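Local coordinates for importin subunit beta-1 (Saccharomyces cerevisiae, PDB 5OWU), which carries proteins into the nucleus as the importin beta subunit, working with importin alpha, which recognises the classical nuclear localization signal of the cargo, at residues N575-L580 and D616-A621; M597-F602 and Y620-L625; Q552-D557 and E571-I576; V583-P588 and L625-G630; G505-I510 and S519-L524. All blocks are in the same frame, centred on the assembly; numbering follows the deposited sequence.

Contact 1: residues N575-L580 and D616-A621; sequences NILTVL and DDVFYA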
# COMPACT_ATOMS: atom_id res chain seq x y z
N ASN A 575 22.05 -6.56 -7.08
CA ASN A 575 22.29 -5.19 -7.55
C ASN A 575 22.99 -5.19 -8.90
O ASN A 575 22.59 -4.48 -9.84
CB ASN A 575 23.13 -4.41 -6.53
CG ASN A 575 22.50 -4.34 -5.15
OD1 ASN A 575 23.21 -4.14 -4.16
ND2 ASN A 575 21.19 -4.51 -5.07
N ILE A 576 24.05 -6.00 -9.01
CA ILE A 576 24.81 -6.08 -10.25
C ILE A 576 23.92 -6.54 -11.39
O ILE A 576 23.94 -5.97 -12.49
CB ILE A 576 26.02 -7.02 -10.07
CG1 ILE A 576 27.03 -6.41 -9.09
CG2 ILE A 576 26.70 -7.29 -11.42
CD1 ILE A 576 28.06 -7.40 -8.60
N LEU A 577 23.16 -7.61 -11.17
CA LEU A 577 22.35 -8.17 -12.25
C LEU A 577 21.26 -7.20 -12.69
O LEU A 577 20.93 -7.14 -13.88
CB LEU A 577 21.76 -9.52 -11.81
CG LEU A 577 22.79 -10.65 -11.67
CD1 LEU A 577 22.25 -11.80 -10.85
CD2 LEU A 577 23.26 -11.15 -13.03
N THR A 578 20.70 -6.43 -11.76
CA THR A 578 19.71 -5.42 -12.13
C THR A 578 20.33 -4.38 -13.07
O THR A 578 19.79 -4.09 -14.15
CB THR A 578 19.15 -4.77 -10.87
OG1 THR A 578 18.55 -5.78 -10.04
CG2 THR A 578 18.09 -3.71 -11.21
N VAL A 579 21.48 -3.83 -12.68
CA VAL A 579 22.13 -2.86 -13.57
C VAL A 579 22.48 -3.51 -14.90
O VAL A 579 22.34 -2.89 -15.96
CB VAL A 579 23.38 -2.25 -12.91
CG1 VAL A 579 24.01 -1.20 -13.84
CG2 VAL A 579 23.03 -1.62 -11.59
N LEU A 580 22.96 -4.75 -14.87
CA LEU A 580 23.36 -5.44 -16.09
C LEU A 580 22.18 -5.63 -17.03
O LEU A 580 22.31 -5.45 -18.25
CB LEU A 580 24.00 -6.79 -15.74
CG LEU A 580 24.44 -7.70 -16.90
CD1 LEU A 580 25.44 -7.01 -17.80
CD2 LEU A 580 25.02 -9.00 -16.35
N ASP A 616 15.93 -15.24 -9.69
CA ASP A 616 15.00 -14.26 -10.22
C ASP A 616 15.74 -13.17 -11.00
O ASP A 616 15.39 -12.85 -12.15
CB ASP A 616 14.19 -13.66 -9.08
CG ASP A 616 12.95 -12.94 -9.56
OD1 ASP A 616 12.22 -13.51 -10.39
OD2 ASP A 616 12.70 -11.80 -9.09
N ASP A 617 16.78 -12.59 -10.39
CA ASP A 617 17.56 -11.56 -11.07
C ASP A 617 18.34 -12.13 -12.25
O ASP A 617 18.55 -11.43 -13.25
CB ASP A 617 18.50 -10.91 -10.06
CG ASP A 617 17.75 -10.23 -8.93
OD1 ASP A 617 16.76 -9.52 -9.21
OD2 ASP A 617 18.13 -10.43 -7.76
N VAL A 618 18.74 -13.40 -12.17
CA VAL A 618 19.40 -14.03 -13.31
C VAL A 618 18.42 -14.16 -14.47
O VAL A 618 18.77 -13.91 -15.63
CB VAL A 618 19.97 -15.40 -12.92
CG1 VAL A 618 20.56 -16.10 -14.14
CG2 VAL A 618 21.04 -15.25 -11.84
N PHE A 619 17.18 -14.55 -14.17
CA PHE A 619 16.17 -14.66 -15.21
C PHE A 619 15.86 -13.31 -15.83
O PHE A 619 15.64 -13.21 -17.03
CB PHE A 619 14.90 -15.29 -14.64
CG PHE A 619 14.84 -16.78 -14.79
CD1 PHE A 619 15.70 -17.59 -14.08
CD2 PHE A 619 13.93 -17.35 -15.65
CE1 PHE A 619 15.65 -18.97 -14.23
CE2 PHE A 619 13.87 -18.73 -15.80
CZ PHE A 619 14.73 -19.54 -15.09
N TYR A 620 15.84 -12.25 -15.01
CA TYR A 620 15.65 -10.91 -15.55
C TYR A 620 16.76 -10.56 -16.54
O TYR A 620 16.51 -10.00 -17.61
CB TYR A 620 15.60 -9.88 -14.41
CG TYR A 620 14.25 -9.74 -13.75
CD1 TYR A 620 13.10 -9.52 -14.50
CD2 TYR A 620 14.11 -9.82 -12.36
CE1 TYR A 620 11.86 -9.39 -13.90
CE2 TYR A 620 12.87 -9.69 -11.76
CZ TYR A 620 11.75 -9.48 -12.53
OH TYR A 620 10.51 -9.35 -11.94
N ALA A 621 18.01 -10.91 -16.20
CA ALA A 621 19.11 -10.58 -17.11
C ALA A 621 19.09 -11.46 -18.36
O ALA A 621 19.40 -11.00 -19.46
CB ALA A 621 20.44 -10.72 -16.38
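Leu577 and Asp617 meet where two successive HEAT repeats stack in the importin superhelix, the second helix of HEAT 13 lying beside the second helix of HEAT 14. The two helices run almost parallel: over the segments 575-580 and 616-621 their axes come within 8.7 Å at an angle of 16°. Leu577 carries the contact. Its CG stands anti to the carbonyl carbon (chi1 -70°), and the branched end beyond it lies against a patch made by three residues of the other helix. CD1 does most of the touching, 3.9 Å from Asp617 CB. The same methyl meets CG2 of Val618, a residue whose CB starts away from the contact; this methyl, anti to the carbonyl carbon, comes back toward it. Leu577 CB also packs beside Asp617 CB at 4.0 Å, so it is the methylene of the aspartate, not its carboxylate, that serves the apolar patch. The carboxylate itself bonds through OD2 to Ser574 OG, on the facing helix one turn before Thr578. Thr578 OG1 bonds back to Ser574 O within its own helix; its approach to Asp617 OD1 is only a loose one, at 4.2 Å. Phe602 of helix 595-607 packs on Leu577, Leu580 and Ala621, so the first helix of HEAT 14 borders the apolar side. The other branch, Leu577 CD2, rests 4.4 Å from the CB of Ala621, one turn beyond Asp617.

Contact 2: residues M597-F602 and Y620-L625; sequences MLMGLF and YAISAL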
# COMPACT_ATOMS: atom_id res chain seq x y z
N MET A 597 29.74 -15.17 -23.37
CA MET A 597 30.32 -15.06 -22.04
C MET A 597 29.22 -14.85 -21.00
O MET A 597 29.16 -15.55 -19.99
CB MET A 597 31.34 -13.92 -22.01
CG MET A 597 32.07 -13.77 -20.69
SD MET A 597 32.09 -12.07 -20.10
CE MET A 597 30.35 -11.74 -19.92
N LEU A 598 28.30 -13.93 -21.29
CA LEU A 598 27.27 -13.62 -20.31
C LEU A 598 26.47 -14.87 -19.96
O LEU A 598 26.30 -15.20 -18.78
CB LEU A 598 26.35 -12.51 -20.84
CG LEU A 598 26.95 -11.10 -20.79
CD1 LEU A 598 26.04 -10.10 -21.49
CD2 LEU A 598 27.21 -10.67 -19.35
N MET A 599 26.03 -15.61 -20.98
CA MET A 599 25.23 -16.80 -20.69
C MET A 599 26.06 -17.80 -19.90
O MET A 599 25.55 -18.43 -18.96
CB MET A 599 24.70 -17.41 -21.99
CG MET A 599 23.58 -16.59 -22.66
SD MET A 599 22.15 -16.28 -21.60
CE MET A 599 21.62 -17.95 -21.21
N GLY A 600 27.35 -17.92 -20.23
CA GLY A 600 28.21 -18.77 -19.43
C GLY A 600 28.13 -18.44 -17.96
O GLY A 600 27.99 -19.32 -17.11
N LEU A 601 28.18 -17.14 -17.64
CA LEU A 601 28.06 -16.72 -16.25
C LEU A 601 26.67 -17.02 -15.71
O LEU A 601 26.52 -17.55 -14.60
CB LEU A 601 28.38 -15.23 -16.15
CG LEU A 601 29.79 -14.85 -16.58
CD1 LEU A 601 29.97 -13.33 -16.53
CD2 LEU A 601 30.82 -15.59 -15.72
N PHE A 602 25.63 -16.73 -16.50
CA PHE A 602 24.28 -16.89 -15.99
C PHE A 602 24.00 -18.35 -15.65
O PHE A 602 23.54 -18.67 -14.55
CB PHE A 602 23.27 -16.34 -17.00
CG PHE A 602 23.40 -14.84 -17.24
CD1 PHE A 602 23.95 -14.01 -16.27
CD2 PHE A 602 22.98 -14.28 -18.43
CE1 PHE A 602 24.07 -12.65 -16.49
CE2 PHE A 602 23.10 -12.91 -18.65
CZ PHE A 602 23.64 -12.10 -17.68
N TYR A 620 15.84 -12.25 -15.01
CA TYR A 620 15.65 -10.91 -15.55
C TYR A 620 16.76 -10.56 -16.54
O TYR A 620 16.51 -10.00 -17.61
CB TYR A 620 15.60 -9.88 -14.41
CG TYR A 620 14.25 -9.74 -13.75
CD1 TYR A 620 13.10 -9.52 -14.50
CD2 TYR A 620 14.11 -9.82 -12.36
CE1 TYR A 620 11.86 -9.39 -13.90
CE2 TYR A 620 12.87 -9.69 -11.76
CZ TYR A 620 11.75 -9.48 -12.53
OH TYR A 620 10.51 -9.35 -11.94
N ALA A 621 18.01 -10.91 -16.20
CA ALA A 621 19.11 -10.58 -17.11
C ALA A 621 19.09 -11.46 -18.36
O ALA A 621 19.40 -11.00 -19.46
CB ALA A 621 20.44 -10.72 -16.38
N ILE A 622 18.72 -12.73 -18.21
CA ILE A 622 18.59 -13.61 -19.36
C ILE A 622 17.50 -13.09 -20.29
O ILE A 622 17.67 -13.05 -21.51
CB ILE A 622 18.31 -15.06 -18.92
CG1 ILE A 622 19.55 -15.63 -18.20
CG2 ILE A 622 17.91 -15.93 -20.11
CD1 ILE A 622 19.34 -17.00 -17.61
N SER A 623 16.38 -12.67 -19.71
CA SER A 623 15.31 -12.10 -20.52
C SER A 623 15.78 -10.88 -21.28
O SER A 623 15.48 -10.73 -22.47
CB SER A 623 14.11 -11.76 -19.63
OG SER A 623 13.62 -12.92 -18.99
N ALA A 624 16.52 -9.98 -20.62
CA ALA A 624 17.04 -8.81 -21.32
C ALA A 624 17.95 -9.22 -22.47
O ALA A 624 17.87 -8.67 -23.58
CB ALA A 624 17.79 -7.89 -20.35
N LEU A 625 18.85 -10.19 -22.22
CA LEU A 625 19.73 -10.66 -23.29
C LEU A 625 18.94 -11.24 -24.46
O LEU A 625 19.24 -10.97 -25.62
CB LEU A 625 20.72 -11.68 -22.74
CG LEU A 625 21.83 -12.12 -23.69
CD1 LEU A 625 22.64 -10.94 -24.15
CD2 LEU A 625 22.74 -13.16 -23.05
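Phe602 and Ile622 run past each other in opposite directions, and the contact is built round that pair. The phenyl group leaves its helix with CG anti to the carbonyl carbon (chi1 -64°), reaching across to the facing helix. Its CD2 lies 3.7 Å from Ile622 CG1, while Ile622 CD1 lies beside Phe602 CB. Farther out, the ring tip arrives at Ala621, with CZ 3.7 Å from that CB. Ile622 CG1 and Ala621 CB both approach the ring obliquely. One face of the ring is partly taken up by its own helix, since Leu598 O stands 3.3 Å above the ring plane, displaced toward the rim.

One turn away, Met599 and Leu625 cross at a slant. The methionine starts off to one side of the contact, but a bend at chi2 (-57°) sets the sulphur nearer the partner helix. There Met599 SD touches Leu625 CD2 at 3.5 Å, and Met599 CG lies 3.6 Å from the same methyl. Leu598 CB meets that methyl more loosely, at 4.3 Å. Leu625 CD2 is thus gripped from several positions of helix 595-607, with no polar atom involved in the grip. The whole interface is shielded from solvent. Leu550 of helix 536-553 also packs on Phe602. The segment axes pass 10.8 Å apart at 158°, the antiparallel helix pair, joined by its apolar inner faces, that makes up a HEAT repeat, here HEAT 14.

Contact 3: residues Q552-D557 and E571-I576; sequences QTMSVD and ELQSNI
The flat side-chain amide of Gln573 meets Thr553 with its nitrogen, and the hydroxyl lies nearly in the amide plane, only 8° out of it. NE2 donates to Thr553 OG1 at 3.2 Å in a fairly straight bond, with an N-H...O angle of 161°. Met554 CG lies 3.8 Å from the same NE2. A second amide, that of Asn575, likewise has its partner close to its plane: ND2 bonds to Glu571 OE2 one turn earlier in the helix, but meets that carboxylate from above its plane.

Thr553 OG1 holds two bonds, for it also donates to Leu550 O in its own helix, which fixes the hydroxyl while it accepts from the glutamine. It stands in the crowded position between the backbone N and the carbonyl carbon (chi1 65°), and that torsion leaves CG2 on the other branch to serve the apolar side. The pair joins the two antiparallel helices of HEAT 13 near the turn between them, where a type I beta turn from Thr553 to Val556 leads the chain away, with Val556 N bonded to Thr553 O at 3.3 Å. Gln552 O accepts twice, from Ser555 N and, on a lone pair, from Ser555 OG at 2.7 Å.

Thr553 CG2 reaches tip to tip toward Ile576 CD1, 3.5 Å away, and crosses Leu572 CD2 at 3.7 Å. Leu605 of helix 595-607 touches both Met554 and Gln573, and Phe521 of helix 516-530 packs on Leu572 and Ile576.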
# COMPACT_ATOMS: atom_id res chain seq x y z
N GLN A 552 33.83 -10.73 -10.51
CA GLN A 552 34.52 -10.66 -9.23
C GLN A 552 33.71 -11.35 -8.14
O GLN A 552 34.26 -12.14 -7.36
CB GLN A 552 34.79 -9.20 -8.87
CG GLN A 552 35.59 -9.02 -7.62
CD GLN A 552 35.66 -7.57 -7.20
OE1 GLN A 552 34.87 -7.11 -6.37
NE2 GLN A 552 36.59 -6.83 -7.79
N THR A 553 32.40 -11.10 -8.10
CA THR A 553 31.61 -11.70 -7.04
C THR A 553 31.60 -13.21 -7.18
O THR A 553 31.46 -13.94 -6.18
CB THR A 553 30.17 -11.17 -7.03
OG1 THR A 553 29.50 -11.56 -8.24
CG2 THR A 553 30.16 -9.64 -6.89
N MET A 554 31.76 -13.71 -8.40
CA MET A 554 31.70 -15.14 -8.60
C MET A 554 33.05 -15.81 -8.33
O MET A 554 33.15 -17.03 -8.45
CB MET A 554 31.20 -15.44 -10.01
CG MET A 554 29.74 -15.00 -10.20
SD MET A 554 29.19 -15.16 -11.91
CE MET A 554 30.29 -14.01 -12.67
N SER A 555 34.06 -15.04 -7.95
CA SER A 555 35.32 -15.61 -7.47
C SER A 555 35.30 -15.86 -5.97
O SER A 555 36.28 -16.40 -5.44
CB SER A 555 36.49 -14.69 -7.83
OG SER A 555 36.56 -13.55 -6.98
N VAL A 556 34.21 -15.50 -5.29
CA VAL A 556 34.13 -15.58 -3.83
C VAL A 556 33.72 -16.98 -3.43
O VAL A 556 32.67 -17.48 -3.84
CB VAL A 556 33.14 -14.54 -3.27
CG1 VAL A 556 32.94 -14.72 -1.76
CG2 VAL A 556 33.61 -13.13 -3.57
N ASP A 557 34.54 -17.61 -2.58
CA ASP A 557 34.23 -18.94 -2.07
C ASP A 557 33.17 -18.82 -0.98
O ASP A 557 33.44 -18.32 0.11
CB ASP A 557 35.50 -19.60 -1.54
CG ASP A 557 35.23 -20.92 -0.84
OD1 ASP A 557 34.08 -21.43 -0.92
OD2 ASP A 557 36.17 -21.45 -0.22
N GLU A 571 22.73 -10.04 -2.13
CA GLU A 571 22.19 -8.71 -2.45
C GLU A 571 23.09 -7.97 -3.43
O GLU A 571 22.59 -7.30 -4.35
CB GLU A 571 22.01 -7.90 -1.16
CG GLU A 571 21.69 -6.40 -1.36
CD GLU A 571 20.30 -6.16 -1.93
OE1 GLU A 571 19.55 -7.14 -2.11
OE2 GLU A 571 19.97 -4.98 -2.21
N LEU A 572 24.41 -8.08 -3.27
CA LEU A 572 25.33 -7.43 -4.20
C LEU A 572 25.18 -8.00 -5.61
O LEU A 572 25.16 -7.26 -6.60
CB LEU A 572 26.77 -7.59 -3.72
CG LEU A 572 27.86 -7.17 -4.71
CD1 LEU A 572 27.69 -5.70 -5.13
CD2 LEU A 572 29.23 -7.40 -4.11
N GLN A 573 25.08 -9.33 -5.73
CA GLN A 573 24.91 -9.92 -7.05
C GLN A 573 23.57 -9.50 -7.67
O GLN A 573 23.48 -9.29 -8.88
CB GLN A 573 25.01 -11.44 -6.97
CG GLN A 573 26.40 -11.91 -6.58
CD GLN A 573 26.51 -13.42 -6.61
OE1 GLN A 573 25.71 -14.12 -6.01
NE2 GLN A 573 27.52 -13.91 -7.32
N SER A 574 22.53 -9.39 -6.84
CA SER A 574 21.25 -8.87 -7.32
C SER A 574 21.39 -7.44 -7.85
O SER A 574 20.92 -7.13 -8.95
CB SER A 574 20.23 -8.95 -6.18
OG SER A 574 19.01 -8.30 -6.51
N ASN A 575 22.05 -6.56 -7.08
CA ASN A 575 22.29 -5.19 -7.55
C ASN A 575 22.99 -5.19 -8.90
O ASN A 575 22.59 -4.48 -9.84
CB ASN A 575 23.13 -4.41 -6.53
CG ASN A 575 22.50 -4.34 -5.15
OD1 ASN A 575 23.21 -4.14 -4.16
ND2 ASN A 575 21.19 -4.51 -5.07
N ILE A 576 24.05 -6.00 -9.01
CA ILE A 576 24.81 -6.08 -10.25
C ILE A 576 23.92 -6.54 -11.39
O ILE A 576 23.94 -5.97 -12.49
CB ILE A 576 26.02 -7.02 -10.07
CG1 ILE A 576 27.03 -6.41 -9.09
CG2 ILE A 576 26.70 -7.29 -11.42
CD1 ILE A 576 28.06 -7.40 -8.60

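Contact 4: residues V583-P588 and L625-G630; sequences VIRKSP and LAASLG
Ile584 meets Leu625 and Ser628 near the C-terminal ends of two neighbouring helices. Its CG2, anti to the backbone N, lies 3.5 Å from Leu625 N and 3.4 Å from Ser628 OG. Its carbonyl oxygen accepts a hydrogen bond from Ser628 OG at 2.9 Å, the hydroxyl standing above the carbonyl plane, 61° out of it, with a weak second bond to Ala624 O.

Arg585 follows, extended from CG to NE, and its NH1 comes 3.3 Å from Ala627 CB obliquely. Its charge is engaged farther on, in a salt bridge from NH2 to Asp665 OD2. At Ser587 the chain leaves helical geometry, and Pro588 turns back onto the partner, its CB 3.8 Å from Ser628 CB. The proline nitrogen has no hydrogen to give to Ile584 O, so the serine hydroxyl is a donor in place of the amide that a continuing helix would have offered. Ser628 is therefore held between the helix end and the proline. With an alanine here the CB contact to Pro588 would remain, but Ile584 O would probably lose this donor and a small gap would open beside Ile584 CG2.

The contact joins the end of HEAT 13 to that of HEAT 14. Helix 595-607 covers Ile584 through Leu598, and Val591 of the loop touches Leu625, while helix 655-669 packs on Ala626 through Phe662 and Ile666 and brings Asp665 against Ala627.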
# COMPACT_ATOMS: atom_id res chain seq x y z
N VAL A 583 21.64 -2.38 -18.69
CA VAL A 583 22.68 -2.14 -19.69
C VAL A 583 22.36 -2.92 -20.97
O VAL A 583 22.42 -2.38 -22.08
CB VAL A 583 24.06 -2.52 -19.14
CG1 VAL A 583 25.12 -2.59 -20.24
CG2 VAL A 583 24.50 -1.53 -18.07
N ILE A 584 22.00 -4.19 -20.82
CA ILE A 584 21.73 -5.04 -21.98
C ILE A 584 20.56 -4.47 -22.77
O ILE A 584 20.61 -4.36 -24.00
CB ILE A 584 21.46 -6.48 -21.53
CG1 ILE A 584 22.76 -7.11 -21.01
CG2 ILE A 584 20.86 -7.32 -22.68
CD1 ILE A 584 22.55 -8.37 -20.19
N ARG A 585 19.48 -4.09 -22.08
CA ARG A 585 18.32 -3.57 -22.78
C ARG A 585 18.62 -2.23 -23.44
O ARG A 585 18.09 -1.94 -24.52
CB ARG A 585 17.14 -3.44 -21.82
CG ARG A 585 16.47 -4.76 -21.54
CD ARG A 585 15.02 -4.57 -21.14
NE ARG A 585 14.51 -5.75 -20.45
CZ ARG A 585 13.84 -6.74 -21.03
NH1 ARG A 585 13.58 -6.70 -22.33
NH2 ARG A 585 13.43 -7.77 -20.31
N LYS A 586 19.44 -1.39 -22.82
CA LYS A 586 19.61 -0.03 -23.33
C LYS A 586 20.40 -0.01 -24.64
O LYS A 586 20.15 0.84 -25.50
CB LYS A 586 20.29 0.86 -22.29
CG LYS A 586 20.30 2.34 -22.66
CD LYS A 586 18.89 2.93 -22.61
CE LYS A 586 18.83 4.30 -23.27
NZ LYS A 586 19.68 5.30 -22.57
N SER A 587 21.37 -0.90 -24.80
CA SER A 587 22.25 -0.89 -25.97
C SER A 587 22.33 -2.31 -26.52
O SER A 587 23.31 -3.02 -26.28
CB SER A 587 23.63 -0.35 -25.63
OG SER A 587 24.42 -0.23 -26.81
N PRO A 588 21.30 -2.75 -27.26
CA PRO A 588 21.34 -4.11 -27.81
C PRO A 588 22.52 -4.35 -28.73
O PRO A 588 23.13 -5.43 -28.69
CB PRO A 588 20.00 -4.23 -28.56
CG PRO A 588 19.14 -3.14 -28.00
CD PRO A 588 20.08 -2.03 -27.64
N LEU A 625 18.85 -10.19 -22.22
CA LEU A 625 19.73 -10.66 -23.29
C LEU A 625 18.94 -11.24 -24.46
O LEU A 625 19.24 -10.97 -25.62
CB LEU A 625 20.72 -11.68 -22.74
CG LEU A 625 21.83 -12.12 -23.69
CD1 LEU A 625 22.64 -10.94 -24.15
CD2 LEU A 625 22.74 -13.16 -23.05
N ALA A 626 17.92 -12.06 -24.17
CA ALA A 626 17.07 -12.59 -25.23
C ALA A 626 16.41 -11.47 -26.03
O ALA A 626 16.45 -11.47 -27.27
CB ALA A 626 16.00 -13.51 -24.64
N ALA A 627 15.82 -10.50 -25.34
CA ALA A 627 15.20 -9.37 -26.02
C ALA A 627 16.20 -8.66 -26.93
O ALA A 627 15.85 -8.26 -28.04
CB ALA A 627 14.62 -8.39 -25.00
N SER A 628 17.44 -8.52 -26.48
CA SER A 628 18.43 -7.78 -27.26
C SER A 628 18.97 -8.60 -28.44
O SER A 628 19.23 -8.04 -29.51
CB SER A 628 19.57 -7.33 -26.36
OG SER A 628 19.10 -6.33 -25.46
N LEU A 629 19.16 -9.91 -28.27
CA LEU A 629 19.73 -10.73 -29.32
C LEU A 629 18.70 -11.16 -30.36
O LEU A 629 19.09 -11.48 -31.49
CB LEU A 629 20.38 -11.99 -28.74
CG LEU A 629 21.62 -11.80 -27.87
CD1 LEU A 629 22.15 -13.15 -27.45
CD2 LEU A 629 22.69 -11.01 -28.60
N GLY A 630 17.42 -11.18 -30.02
CA GLY A 630 16.44 -11.66 -30.96
C GLY A 630 16.72 -13.10 -31.34
O GLY A 630 16.97 -13.95 -30.48

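Contact 5: residues G505-I510 and S519-L524; sequences GAANRI and SAFSAL
In Phe521 a chi1 of -84° sets CG anti to the carbonyl carbon, and chi2 of -77° turns the ring so that a face is presented to Ala507. Ala507 CB sits over that face, 3.8 Å from the centroid of the Phe521 ring and 17° off the ring normal, a CH-pi contact displaced toward the rim on the side of CE2 and CZ. Ala507 O also comes close, 3.5 Å from Phe521 CE2.

Alongside the ring, the helices are drawn together by small residues. Ala520 CB lies 3.6 Å from both Ala506 CB and Ala507 N, and the CA atoms of Ala507 and Ala520 are 5.3 Å apart. Such an approach is possible because each residue ends at CB. One turn on, Leu524 CD1 meets Ala507 CB at 4.2 Å, so the Ala507 methyl is touched by Ala520, Phe521 and Leu524 together. An alanine in place of Phe521 would probably leave Ala507 CB without its aromatic partner and open a gap where the ring had lain.

The contact ties the two helices of HEAT 12 near the turn that joins them, helix 496-507 giving way at Asn508. The next repeat covers it: Phe545 of helix 536-553 packs on Ala507 and Leu524, and helix 563-586 touches Phe521 also through Asn575 and Val579. From the preceding repeat, helix 467-484 places Ile478 on Ala523.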
# COMPACT_ATOMS: atom_id res chain seq x y z
N GLY A 505 32.65 4.14 -7.83
CA GLY A 505 33.42 4.04 -6.60
C GLY A 505 32.58 3.59 -5.43
O GLY A 505 33.00 2.75 -4.63
N ALA A 506 31.35 4.12 -5.33
CA ALA A 506 30.50 3.73 -4.21
C ALA A 506 29.97 2.32 -4.42
O ALA A 506 29.78 1.58 -3.44
CB ALA A 506 29.33 4.72 -4.06
N ALA A 507 29.77 1.92 -5.67
CA ALA A 507 29.34 0.56 -5.93
C ALA A 507 30.45 -0.43 -5.63
O ALA A 507 30.16 -1.59 -5.33
CB ALA A 507 28.88 0.43 -7.38
N ASN A 508 31.70 0.02 -5.66
CA ASN A 508 32.85 -0.81 -5.34
C ASN A 508 33.15 -0.86 -3.84
O ASN A 508 34.21 -1.36 -3.45
CB ASN A 508 34.09 -0.32 -6.09
CG ASN A 508 34.27 -0.98 -7.42
OD1 ASN A 508 33.98 -2.17 -7.58
ND2 ASN A 508 34.75 -0.22 -8.40
N ARG A 509 32.25 -0.35 -3.00
CA ARG A 509 32.44 -0.49 -1.57
C ARG A 509 32.55 -1.96 -1.18
O ARG A 509 31.98 -2.84 -1.84
CB ARG A 509 31.30 0.18 -0.80
CG ARG A 509 31.40 1.70 -0.71
CD ARG A 509 30.23 2.29 0.08
NE ARG A 509 30.15 1.71 1.41
CZ ARG A 509 30.70 2.23 2.51
NH1 ARG A 509 31.37 3.38 2.46
NH2 ARG A 509 30.57 1.60 3.67
N ILE A 510 33.30 -2.22 -0.11
CA ILE A 510 33.49 -3.59 0.35
C ILE A 510 32.24 -4.11 1.04
O ILE A 510 31.97 -5.32 1.03
CB ILE A 510 34.73 -3.66 1.27
CG1 ILE A 510 36.00 -3.72 0.42
CG2 ILE A 510 34.66 -4.87 2.21
CD1 ILE A 510 37.29 -3.51 1.20
N SER A 519 22.40 1.50 -3.04
CA SER A 519 21.92 2.79 -3.55
C SER A 519 22.76 3.24 -4.73
O SER A 519 22.22 3.73 -5.73
CB SER A 519 21.95 3.83 -2.43
OG SER A 519 21.03 3.46 -1.41
N ALA A 520 24.09 3.05 -4.65
CA ALA A 520 24.92 3.44 -5.78
C ALA A 520 24.55 2.64 -7.02
O ALA A 520 24.41 3.21 -8.11
CB ALA A 520 26.40 3.25 -5.44
N PHE A 521 24.32 1.33 -6.86
CA PHE A 521 23.91 0.54 -8.01
C PHE A 521 22.59 1.06 -8.56
O PHE A 521 22.43 1.18 -9.78
CB PHE A 521 23.82 -0.94 -7.63
CG PHE A 521 25.14 -1.66 -7.71
CD1 PHE A 521 25.67 -2.03 -8.93
CD2 PHE A 521 25.84 -1.97 -6.55
CE1 PHE A 521 26.88 -2.71 -9.01
CE2 PHE A 521 27.05 -2.64 -6.63
CZ PHE A 521 27.57 -3.01 -7.87
N SER A 522 21.67 1.43 -7.67
CA SER A 522 20.40 1.97 -8.16
C SER A 522 20.64 3.22 -8.99
O SER A 522 20.05 3.37 -10.07
CB SER A 522 19.46 2.27 -6.99
OG SER A 522 18.21 2.71 -7.48
N ALA A 523 21.53 4.11 -8.53
CA ALA A 523 21.78 5.32 -9.30
C ALA A 523 22.40 4.98 -10.64
O ALA A 523 22.06 5.60 -11.66
CB ALA A 523 22.66 6.29 -8.51
N LEU A 524 23.26 3.95 -10.68
CA LEU A 524 23.82 3.55 -11.96
C LEU A 524 22.72 3.15 -12.93
O LEU A 524 22.78 3.48 -14.12
CB LEU A 524 24.82 2.41 -11.78
CG LEU A 524 26.18 2.80 -11.18
CD1 LEU A 524 27.03 1.56 -11.03
CD2 LEU A 524 26.90 3.84 -12.03

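How the contacts relate
From the N terminus, contact 5 closes the first and shortest loop, within HEAT 12, and contact 3 the next, within HEAT 13; the two stand in series but touch through Phe521. Contact 1 begins on the stretch where contact 3 ends, sharing Asn575 and Ile576, and spans from HEAT 13 to HEAT 14. Contact 4 makes the same span nearer the helix ends, and the two cross because their segments alternate along helices 563-586 and 615-629. Contact 2, inside HEAT 14, nests in the loop of contact 4, with which it shares Leu625, and ends on the stretch of contact 1. Together they tie HEAT 12, 13 and 14 into one continuous stack.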